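Local atomic coordinates of acetylornithine aminotransferase (Aquifex aeolicus, PDB entry 2EH6), a protein that catalyses the pyridoxal-phosphate-dependent transfer of an amino group from N(2)-acetyl-L-ornithine to 2-oxoglutarate, a step of arginine biosynthesis, and works as a homodimer. Residues Y30-S35 and G340-C345; K81-E86 and E223-Q228; G114-K119 and D170-G175. All coordinates share one frame; numbering follows the deposited sequence. Where two conformers were deposited one is given.

In the fold
Contact 1 is the buried one: it joins strand 29-32 to strand 341-346, parallel neighbours of one mixed sheet, through apolar side chains and backbone bonds. Contacts 2 and 3 both belong to the other mixed sheet, but differently. Contact 3 pairs its parallel strands 119-123 and 173-178 where they begin, at a partly exposed end rich in lysine and carboxylate groups. Contact 2 pairs no strands; two loops flanking the sheet's strands meet through aromatic rings, partly buried. Contact 3 is nested along the chain inside the loop closed by contact 2, and both inside that of contact 1. The centres of contacts 1 and 3 lie about 43 Å apart, on opposite sides of the chain's centre.

Contact 1. Residues Y30-S35 and G340-C345; sequences YLDFVS and GLLINC
Leu342 and Tyr30 cross at about a right angle: chi1 -56° sets CG of Leu342, anti to its carbonyl carbon, 3.8 Å from CB of Tyr30. CD2 of Leu342 reaches ring atom CD2 of Tyr30, and its CD1 touches Asp32 OD1. On the sheet face of Leu31 and Leu341 those two side chains run side by side, pointing the same way, with Leu341 CD1 4.0 Å from Leu31 CB. The same methyl meets Phe33 CD1, and helix 361-374 covers this face. Farther along, Val34 CG2 presses on the backbone of Ile343 and on Asn344 CB; Tyr67 of the second subunit packs on Val34 and Leu342.

The backbones pair as parallel strands: Leu31 N donates to Gly340 O at 2.8 Å and Leu342 N to Leu31 O, both nearly straight (173°). Phe33 N, already in the loop, makes a bent bond (136°) to Leu342 O. At the strand's end, Asp32 OD1 accepts from Val34 N in an Asx turn and from Ser35 N in the wider Asx motif, both above the same face of its carboxylate. Apolar packing thus joins Leu31 to Leu341 and Leu342 to Tyr30, while the buried carboxylate oxygen receives two backbone N-H groups, which would probably stabilise its charge.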
loop_
_atom_site.group_PDB
_atom_site.type_symbol
_atom_site.label_atom_id
_atom_site.label_comp_id
_atom_site.label_asym_id
_atom_site.label_seq_id
_atom_site.Cartn_x
_atom_site.Cartn_y
_atom_site.Cartn_z
ATOM N N TYR A 30 5.682 25.321 -13.565
ATOM C CA TYR A 30 5.561 24.262 -14.564
ATOM C C TYR A 30 4.109 23.856 -14.812
ATOM O O TYR A 30 3.343 23.666 -13.866
ATOM C CB TYR A 30 6.323 23.005 -14.129
ATOM C CG TYR A 30 7.782 23.211 -13.812
ATOM C CD1 TYR A 30 8.184 23.690 -12.566
ATOM C CD2 TYR A 30 8.766 22.895 -14.748
ATOM C CE1 TYR A 30 9.527 23.841 -12.258
ATOM C CE2 TYR A 30 10.109 23.045 -14.450
ATOM C CZ TYR A 30 10.483 23.515 -13.204
ATOM O OH TYR A 30 11.817 23.637 -12.902
ATOM N N LEU A 31 3.739 23.731 -16.086
ATOM C CA LEU A 31 2.394 23.292 -16.460
ATOM C C LEU A 31 2.490 21.772 -16.317
ATOM O O LEU A 31 3.338 21.130 -16.940
ATOM C CB LEU A 31 2.088 23.695 -17.910
ATOM C CG LEU A 31 0.743 23.334 -18.556
ATOM C CD1 LEU A 31 -0.419 23.790 -17.695
ATOM C CD2 LEU A 31 0.669 23.992 -19.931
ATOM N N ASP A 32 1.624 21.203 -15.490
ATOM C CA ASP A 32 1.662 19.777 -15.207
ATOM C C ASP A 32 0.827 18.875 -16.109
ATOM O O ASP A 32 -0.387 18.780 -15.957
ATOM C CB ASP A 32 1.271 19.559 -13.743
ATOM C CG ASP A 32 1.372 18.106 -13.315
ATOM O OD1 ASP A 32 1.966 17.296 -14.057
ATOM O OD2 ASP A 32 0.866 17.784 -12.224
ATOM N N PHE A 33 1.492 18.208 -17.045
ATOM C CA PHE A 33 0.809 17.292 -17.946
ATOM C C PHE A 33 1.149 15.838 -17.635
ATOM O O PHE A 33 1.094 14.969 -18.508
ATOM C CB PHE A 33 1.142 17.623 -19.401
ATOM C CG PHE A 33 0.145 18.544 -20.040
ATOM C CD1 PHE A 33 -0.114 19.792 -19.486
ATOM C CD2 PHE A 33 -0.572 18.144 -21.162
ATOM C CE1 PHE A 33 -1.080 20.631 -20.036
ATOM C CE2 PHE A 33 -1.539 18.973 -21.719
ATOM C CZ PHE A 33 -1.794 20.218 -21.155
ATOM N N VAL A 34 1.495 15.585 -16.377
ATOM C CA VAL A 34 1.830 14.242 -15.917
ATOM C C VAL A 34 1.010 13.898 -14.666
ATOM O O VAL A 34 0.759 12.729 -14.379
ATOM C CB VAL A 34 3.338 14.122 -15.576
ATOM C CG1 VAL A 34 3.610 12.816 -14.850
ATOM C CG2 VAL A 34 4.163 14.182 -16.857
ATOM N N SER A 35 0.601 14.928 -13.933
ATOM C CA SER A 35 -0.185 14.776 -12.706
ATOM C C SER A 35 0.283 13.643 -11.783
ATOM O O SER A 35 -0.535 12.905 -11.219
ATOM C CB SER A 35 -1.676 14.591 -13.038
ATOM O OG SER A 35 -1.934 13.338 -13.654
ATOM N N GLY A 340 9.243 24.855 -18.857
ATOM C CA GLY A 340 8.086 24.921 -17.979
ATOM C C GLY A 340 6.943 23.961 -18.271
ATOM O O GLY A 340 5.783 24.269 -17.984
ATOM N N LEU A 341 7.259 22.804 -18.846
ATOM C CA LEU A 341 6.235 21.804 -19.148
ATOM C C LEU A 341 6.675 20.426 -18.681
ATOM O O LEU A 341 7.764 19.962 -19.027
ATOM C CB LEU A 341 5.939 21.740 -20.652
ATOM C CG LEU A 341 4.935 20.638 -21.034
ATOM C CD1 LEU A 341 3.557 21.009 -20.497
ATOM C CD2 LEU A 341 4.884 20.458 -22.544
ATOM N N LEU A 342 5.819 19.779 -17.896
ATOM C CA LEU A 342 6.101 18.445 -17.389
ATOM C C LEU A 342 5.411 17.392 -18.245
ATOM O O LEU A 342 4.175 17.330 -18.296
ATOM C CB LEU A 342 5.609 18.296 -15.947
ATOM C CG LEU A 342 6.107 19.275 -14.885
ATOM C CD1 LEU A 342 5.472 18.920 -13.544
ATOM C CD2 LEU A 342 7.623 19.215 -14.795
ATOM N N ILE A 343 6.212 16.577 -18.927
ATOM C CA ILE A 343 5.689 15.494 -19.745
ATOM C C ILE A 343 6.428 14.230 -19.312
ATOM O O ILE A 343 7.408 14.301 -18.562
ATOM C CB ILE A 343 5.897 15.745 -21.265
ATOM C CG1 ILE A 343 7.376 16.004 -21.570
ATOM C CG2 ILE A 343 5.047 16.920 -21.719
ATOM C CD1 ILE A 343 7.653 16.277 -23.041
ATOM N N ASN A 344 5.962 13.076 -19.776
ATOM C CA ASN A 344 6.575 11.807 -19.402
ATOM C C ASN A 344 6.980 10.965 -20.609
ATOM O O ASN A 344 6.362 11.036 -21.667
ATOM C CB ASN A 344 5.611 11.025 -18.506
ATOM C CG ASN A 344 6.147 9.664 -18.114
ATOM O OD1 ASN A 344 5.717 8.639 -18.646
ATOM N ND2 ASN A 344 7.092 9.645 -17.181
ATOM N N CYS A 345 8.038 10.180 -20.442
ATOM C CA CYS A 345 8.529 9.313 -21.503
ATOM C C CYS A 345 8.470 7.877 -21.012
ATOM O O CYS A 345 9.037 7.545 -19.971
ATOM C CB CYS A 345 9.970 9.678 -21.864
ATOM S SG CYS A 345 10.775 8.597 -23.100
#

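Contact 2. Residues K81-E86 and E223-Q228; sequences KHFWTE and EFYAYQ
Over one face of the His82 ring lies Phe224 CD1, offset toward the rim, and His82 CG sits over a face of the Phe224 ring; the planes are 32° apart and the centroids 4.2 Å. Among other face contacts, Trp84 CD1 lies over the centre of Phe83 and Phe224 CD2 over that of Tyr225, with Phe83 N in plane at the Tyr225 edge. Phe83, Trp84 and Tyr227 form an aromatic cluster joining the loop before strand 87-92 to the one before strand 236-239. Tyr227 enters it hydroxyl first, crossing both partners at about a right angle: OH lies at the edge of the Trp84 ring, 3.4 Å from CD1, and 3.1 Å from CD1 of Phe83. A leucine in place of Tyr227 would probably open a gap beside Phe83 and Trp84, whose CD1 atoms would lose the phenol oxygen that lies against both. Tyr225 brings CE2 to 3.8 Å from His82 CB, and its hydroxyl bonds to Leu79 O. Strands 236-239 and 250-255 pack on Phe83 and Tyr225. Glu213, inferred to bind the cofactor, accepts from Ala226 N and Tyr227 N. Within its loop, Gln228 OE1 accepts from Tyr225 N at 3.0 Å, the donor well above the amide plane.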
loop_
_atom_site.group_PDB
_atom_site.type_symbol
_atom_site.label_atom_id
_atom_site.label_comp_id
_atom_site.label_asym_id
_atom_site.label_seq_id
_atom_site.Cartn_x
_atom_site.Cartn_y
_atom_site.Cartn_z
ATOM N N LYS A 81 -22.318 2.339 -7.907
ATOM C CA LYS A 81 -23.355 2.983 -8.711
ATOM C C LYS A 81 -22.970 3.082 -10.186
ATOM O O LYS A 81 -23.831 3.022 -11.065
ATOM C CB LYS A 81 -23.646 4.387 -8.170
ATOM C CG LYS A 81 -24.689 5.148 -8.970
ATOM C CD LYS A 81 -24.862 6.578 -8.473
ATOM C CE LYS A 81 -23.607 7.411 -8.694
ATOM N NZ LYS A 81 -23.816 8.829 -8.285
ATOM N N HIS A 82 -21.681 3.236 -10.462
ATOM C CA HIS A 82 -21.217 3.346 -11.841
ATOM C C HIS A 82 -20.808 2.012 -12.450
ATOM O O HIS A 82 -20.516 1.943 -13.642
ATOM C CB HIS A 82 -20.041 4.317 -11.940
ATOM C CG HIS A 82 -20.435 5.759 -11.888
ATOM N ND1 HIS A 82 -20.937 6.356 -10.751
ATOM C CD2 HIS A 82 -20.382 6.729 -12.831
ATOM C CE1 HIS A 82 -21.172 7.632 -10.995
ATOM N NE2 HIS A 82 -20.844 7.885 -12.250
ATOM N N PHE A 83 -20.775 0.959 -11.639
ATOM C CA PHE A 83 -20.393 -0.362 -12.130
ATOM C C PHE A 83 -21.549 -0.930 -12.968
ATOM O O PHE A 83 -22.705 -0.543 -12.778
ATOM C CB PHE A 83 -20.068 -1.283 -10.949
ATOM C CG PHE A 83 -19.246 -2.492 -11.324
ATOM C CD1 PHE A 83 -18.040 -2.346 -12.007
ATOM C CD2 PHE A 83 -19.662 -3.771 -10.970
ATOM C CE1 PHE A 83 -17.258 -3.453 -12.333
ATOM C CE2 PHE A 83 -18.890 -4.888 -11.289
ATOM C CZ PHE A 83 -17.685 -4.731 -11.972
ATOM N N TRP A 84 -21.241 -1.841 -13.889
ATOM C CA TRP A 84 -22.269 -2.409 -14.759
ATOM C C TRP A 84 -23.302 -3.290 -14.057
ATOM O O TRP A 84 -24.391 -3.506 -14.584
ATOM C CB TRP A 84 -21.627 -3.192 -15.913
ATOM C CG TRP A 84 -20.882 -4.423 -15.496
ATOM C CD1 TRP A 84 -19.607 -4.488 -15.015
ATOM C CD2 TRP A 84 -21.378 -5.769 -15.504
ATOM N NE1 TRP A 84 -19.277 -5.790 -14.723
ATOM C CE2 TRP A 84 -20.345 -6.597 -15.013
ATOM C CE3 TRP A 84 -22.597 -6.356 -15.879
ATOM C CZ2 TRP A 84 -20.489 -7.987 -14.884
ATOM C CZ3 TRP A 84 -22.743 -7.739 -15.750
ATOM C CH2 TRP A 84 -21.692 -8.537 -15.256
ATOM N N THR A 85 -22.969 -3.809 -12.881
ATOM C CA THR A 85 -23.905 -4.651 -12.148
ATOM C C THR A 85 -23.712 -4.463 -10.649
ATOM O O THR A 85 -22.925 -3.618 -10.227
ATOM C CB THR A 85 -23.723 -6.142 -12.515
ATOM O OG1 THR A 85 -24.769 -6.911 -11.907
ATOM C CG2 THR A 85 -22.370 -6.658 -12.037
ATOM N N GLU A 86 -24.438 -5.235 -9.848
ATOM C CA GLU A 86 -24.321 -5.133 -8.398
ATOM C C GLU A 86 -22.971 -5.695 -7.972
ATOM O O GLU A 86 -22.533 -6.730 -8.477
ATOM C CB GLU A 86 -25.439 -5.917 -7.707
ATOM C CG GLU A 86 -26.843 -5.518 -8.121
ATOM C CD GLU A 86 -27.075 -4.023 -8.025
ATOM O OE1 GLU A 86 -26.632 -3.408 -7.029
ATOM O OE2 GLU A 86 -27.709 -3.463 -8.945
ATOM N N GLU A 223 -14.706 8.284 -19.626
ATOM C CA GLU A 223 -15.810 7.567 -18.995
ATOM C C GLU A 223 -15.342 7.267 -17.579
ATOM O O GLU A 223 -14.139 7.186 -17.336
ATOM C CB GLU A 223 -16.102 6.257 -19.728
ATOM C CG GLU A 223 -16.674 6.419 -21.132
ATOM C CD GLU A 223 -17.958 7.231 -21.153
ATOM O OE1 GLU A 223 -18.785 7.065 -20.230
ATOM O OE2 GLU A 223 -18.144 8.025 -22.099
ATOM N N PHE A 224 -16.274 7.106 -16.645
ATOM C CA PHE A 224 -15.878 6.829 -15.273
ATOM C C PHE A 224 -14.902 5.650 -15.245
ATOM O O PHE A 224 -13.823 5.743 -14.658
ATOM C CB PHE A 224 -17.091 6.526 -14.404
ATOM C CG PHE A 224 -16.824 6.695 -12.943
ATOM C CD1 PHE A 224 -16.797 7.965 -12.375
ATOM C CD2 PHE A 224 -16.533 5.595 -12.145
ATOM C CE1 PHE A 224 -16.480 8.137 -11.029
ATOM C CE2 PHE A 224 -16.215 5.756 -10.801
ATOM C CZ PHE A 224 -16.188 7.028 -10.242
ATOM N N TYR A 225 -15.291 4.540 -15.870
ATOM C CA TYR A 225 -14.431 3.364 -15.974
ATOM C C TYR A 225 -14.164 3.189 -17.462
ATOM O O TYR A 225 -15.091 3.244 -18.265
ATOM C CB TYR A 225 -15.126 2.114 -15.433
ATOM C CG TYR A 225 -15.488 2.188 -13.973
ATOM C CD1 TYR A 225 -14.528 2.498 -13.006
ATOM C CD2 TYR A 225 -16.788 1.922 -13.552
ATOM C CE1 TYR A 225 -14.854 2.538 -11.660
ATOM C CE2 TYR A 225 -17.127 1.960 -12.210
ATOM C CZ TYR A 225 -16.156 2.266 -11.268
ATOM O OH TYR A 225 -16.490 2.284 -9.942
ATOM N N ALA A 226 -12.905 2.985 -17.833
ATOM C CA ALA A 226 -12.547 2.828 -19.238
ATOM C C ALA A 226 -13.235 1.645 -19.923
ATOM O O ALA A 226 -13.489 1.686 -21.127
ATOM C CB ALA A 226 -11.035 2.697 -19.377
ATOM N N TYR A 227 -13.536 0.593 -19.170
ATOM C CA TYR A 227 -14.177 -0.577 -19.771
ATOM C C TYR A 227 -15.549 -0.248 -20.358
ATOM O O TYR A 227 -16.061 -0.980 -21.201
ATOM C CB TYR A 227 -14.301 -1.718 -18.749
ATOM C CG TYR A 227 -15.426 -1.590 -17.738
ATOM C CD1 TYR A 227 -16.764 -1.774 -18.112
ATOM C CD2 TYR A 227 -15.153 -1.301 -16.400
ATOM C CE1 TYR A 227 -17.796 -1.672 -17.176
ATOM C CE2 TYR A 227 -16.173 -1.196 -15.461
ATOM C CZ TYR A 227 -17.493 -1.380 -15.852
ATOM O OH TYR A 227 -18.499 -1.249 -14.917
ATOM N N GLN A 228 -16.134 0.858 -19.915
ATOM C CA GLN A 228 -17.450 1.264 -20.390
ATOM C C GLN A 228 -17.441 1.689 -21.858
ATOM O O GLN A 228 -18.484 1.719 -22.507
ATOM C CB GLN A 228 -17.990 2.398 -19.512
ATOM C CG GLN A 228 -18.054 2.036 -18.035
ATOM C CD GLN A 228 -18.473 3.203 -17.163
ATOM O OE1 GLN A 228 -17.950 4.306 -17.292
ATOM N NE2 GLN A 228 -19.411 2.959 -16.258
#

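Contact 3. Residues G114-K119 and D170-G175; sequences GKNKWK and DEETAG
Glu172 O takes two donors from the facing segment, Trp118 N at 2.9 Å and Lys119 N at 3.0 Å, and these backbone bonds open the tight part of the contact. Lys119 O accepts from Ala174 N at 2.7 Å and, weakly, from Gly175 N. This is where parallel strands 119-123 and 173-178 start to pair, with Lys119 bridged to Thr173. Ala174 CB fits between the carbonyl oxygens of Lys117 and Lys119, 3.4 Å from each. Before the strand, a type I turn runs from Asp170 to Thr173, and inside it Asp170 OD1 accepts from Glu172 N in an Asx turn.

The Trp118 ring is modelled in two conformers. In the one given, it lies side by side with Glu172, and NE1 donates to Glu172 OE1 at 3.0 Å on the anti lone pair; the bond is bent (137°), with OE1 tilted 27° from the ring plane. Lys119 CG then covers one indole face over its centre, and Pro149 of the second subunit packs on Trp118.

The outer side is looser and charged. Lys119 crosses Asp170 at about a right angle, its NZ in a salt bridge 3.5 Å from OD2. The extended Lys117 chain passes the carbonyls of Glu171 and Thr173; a water that donates to Asp170 O and Thr173 O accepts a weak bond from its NZ, and Lys117 also makes a cation-pi contact with Trp110.

Backbone bonds thus fix the strand register, while the single salt bridge and the water-mediated link probably add less.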
loop_
_atom_site.group_PDB
_atom_site.type_symbol
_atom_site.label_atom_id
_atom_site.label_comp_id
_atom_site.label_asym_id
_atom_site.label_seq_id
_atom_site.Cartn_x
_atom_site.Cartn_y
_atom_site.Cartn_z
ATOM N N GLY A 114 -15.249 -25.435 -5.553
ATOM C CA GLY A 114 -14.809 -26.824 -5.671
ATOM C C GLY A 114 -13.934 -27.069 -6.907
ATOM O O GLY A 114 -13.632 -28.199 -7.271
ATOM N N LYS A 115 -13.532 -25.969 -7.569
ATOM C CA LYS A 115 -12.798 -26.129 -8.822
ATOM C C LYS A 115 -11.303 -25.829 -8.681
ATOM O O LYS A 115 -10.869 -25.119 -7.783
ATOM C CB LYS A 115 -13.429 -25.208 -9.868
ATOM C CG LYS A 115 -14.874 -25.599 -10.178
ATOM C CD LYS A 115 -15.466 -24.785 -11.330
ATOM C CE LYS A 115 -16.914 -25.181 -11.640
ATOM N NZ LYS A 115 -17.433 -24.348 -12.724
ATOM N N ASN A 116 -10.508 -26.394 -9.586
ATOM C CA ASN A 116 -9.060 -26.219 -9.554
ATOM C C ASN A 116 -8.534 -25.259 -10.615
ATOM O O ASN A 116 -7.823 -25.660 -11.539
ATOM C CB ASN A 116 -8.370 -27.582 -9.699
ATOM C CG ASN A 116 -6.855 -27.479 -9.659
ATOM O OD1 ASN A 116 -6.280 -26.929 -8.717
ATOM N ND2 ASN A 116 -6.199 -28.013 -10.684
ATOM N N LYS A 117 -8.890 -23.987 -10.479
ATOM C CA LYS A 117 -8.433 -22.964 -11.411
ATOM C C LYS A 117 -7.580 -21.991 -10.610
ATOM O O LYS A 117 -8.073 -21.344 -9.691
ATOM C CB LYS A 117 -9.621 -22.225 -12.024
ATOM C CG LYS A 117 -10.555 -23.107 -12.825
ATOM C CD LYS A 117 -11.643 -22.275 -13.472
ATOM C CE LYS A 117 -12.484 -23.104 -14.417
ATOM N NZ LYS A 117 -13.388 -22.241 -15.218
ATOM N N TRP A 118 -6.303 -21.894 -10.950
ATOM C CA TRP A 118 -5.417 -21.005 -10.218
ATOM C C TRP A 118 -4.439 -20.236 -11.098
ATOM O O TRP A 118 -3.647 -19.438 -10.595
ATOM C CB TRP A 118 -4.636 -21.792 -9.156
ATOM C CG TRP A 118 -3.918 -22.957 -9.772
ATOM C CD1 TRP A 118 -4.446 -24.182 -10.066
ATOM C CD2 TRP A 118 -2.572 -22.974 -10.265
ATOM N NE1 TRP A 118 -3.517 -24.959 -10.715
ATOM C CE2 TRP A 118 -2.357 -24.243 -10.850
ATOM C CE3 TRP A 118 -1.528 -22.040 -10.272
ATOM C CZ2 TRP A 118 -1.138 -24.600 -11.438
ATOM C CZ3 TRP A 118 -0.315 -22.398 -10.857
ATOM C CH2 TRP A 118 -0.133 -23.668 -11.431
ATOM N N LYS A 119 -4.497 -20.472 -12.407
ATOM C CA LYS A 119 -3.608 -19.792 -13.339
ATOM C C LYS A 119 -4.221 -18.501 -13.865
ATOM O O LYS A 119 -5.435 -18.312 -13.840
ATOM C CB LYS A 119 -3.276 -20.698 -14.528
ATOM C CG LYS A 119 -2.602 -22.009 -14.161
ATOM C CD LYS A 119 -2.243 -22.799 -15.417
ATOM C CE LYS A 119 -1.625 -24.142 -15.062
ATOM N NZ LYS A 119 -1.247 -24.901 -16.284
ATOM N N ASP A 170 -6.456 -22.904 -20.501
ATOM C CA ASP A 170 -6.806 -24.296 -20.247
ATOM C C ASP A 170 -7.863 -24.318 -19.151
ATOM O O ASP A 170 -8.343 -23.261 -18.740
ATOM C CB ASP A 170 -5.579 -25.115 -19.829
ATOM C CG ASP A 170 -4.848 -24.523 -18.643
ATOM O OD1 ASP A 170 -5.477 -24.320 -17.587
ATOM O OD2 ASP A 170 -3.632 -24.268 -18.769
ATOM N N GLU A 171 -8.227 -25.507 -18.681
ATOM C CA GLU A 171 -9.268 -25.636 -17.660
ATOM C C GLU A 171 -8.794 -25.239 -16.245
ATOM O O GLU A 171 -9.561 -25.181 -15.295
ATOM C CB GLU A 171 -9.810 -27.071 -17.676
ATOM C CG GLU A 171 -8.730 -28.123 -17.414
ATOM C CD GLU A 171 -7.848 -28.251 -18.633
ATOM O OE1 GLU A 171 -8.376 -28.342 -19.734
ATOM O OE2 GLU A 171 -6.631 -28.281 -18.468
ATOM N N GLU A 172 -7.477 -24.986 -16.112
ATOM C CA GLU A 172 -6.961 -24.564 -14.804
ATOM C C GLU A 172 -6.779 -23.040 -14.728
ATOM O O GLU A 172 -6.260 -22.486 -13.768
ATOM C CB GLU A 172 -5.620 -25.263 -14.558
ATOM C CG GLU A 172 -5.775 -26.759 -14.262
ATOM C CD GLU A 172 -4.419 -27.361 -13.965
ATOM O OE1 GLU A 172 -3.799 -26.954 -12.991
ATOM O OE2 GLU A 172 -4.011 -28.272 -14.685
ATOM N N THR A 173 -7.201 -22.360 -15.814
ATOM C CA THR A 173 -7.120 -20.902 -15.840
ATOM C C THR A 173 -8.229 -20.265 -15.002
ATOM O O THR A 173 -9.414 -20.481 -15.225
ATOM C CB THR A 173 -7.252 -20.434 -17.292
ATOM O OG1 THR A 173 -6.221 -21.039 -18.078
ATOM C CG2 THR A 173 -7.102 -18.910 -17.368
ATOM N N ALA A 174 -7.831 -19.472 -14.009
ATOM C CA ALA A 174 -8.784 -18.827 -13.114
ATOM C C ALA A 174 -9.299 -17.518 -13.683
ATOM O O ALA A 174 -10.452 -17.147 -13.464
ATOM C CB ALA A 174 -8.140 -18.587 -11.749
ATOM N N GLY A 175 -8.442 -16.815 -14.412
ATOM C CA GLY A 175 -8.861 -15.552 -14.981
ATOM C C GLY A 175 -7.866 -14.907 -15.916
ATOM O O GLY A 175 -6.720 -15.344 -16.039
HETATM O O HOH W 1 -10.800 -22.270 -16.970
#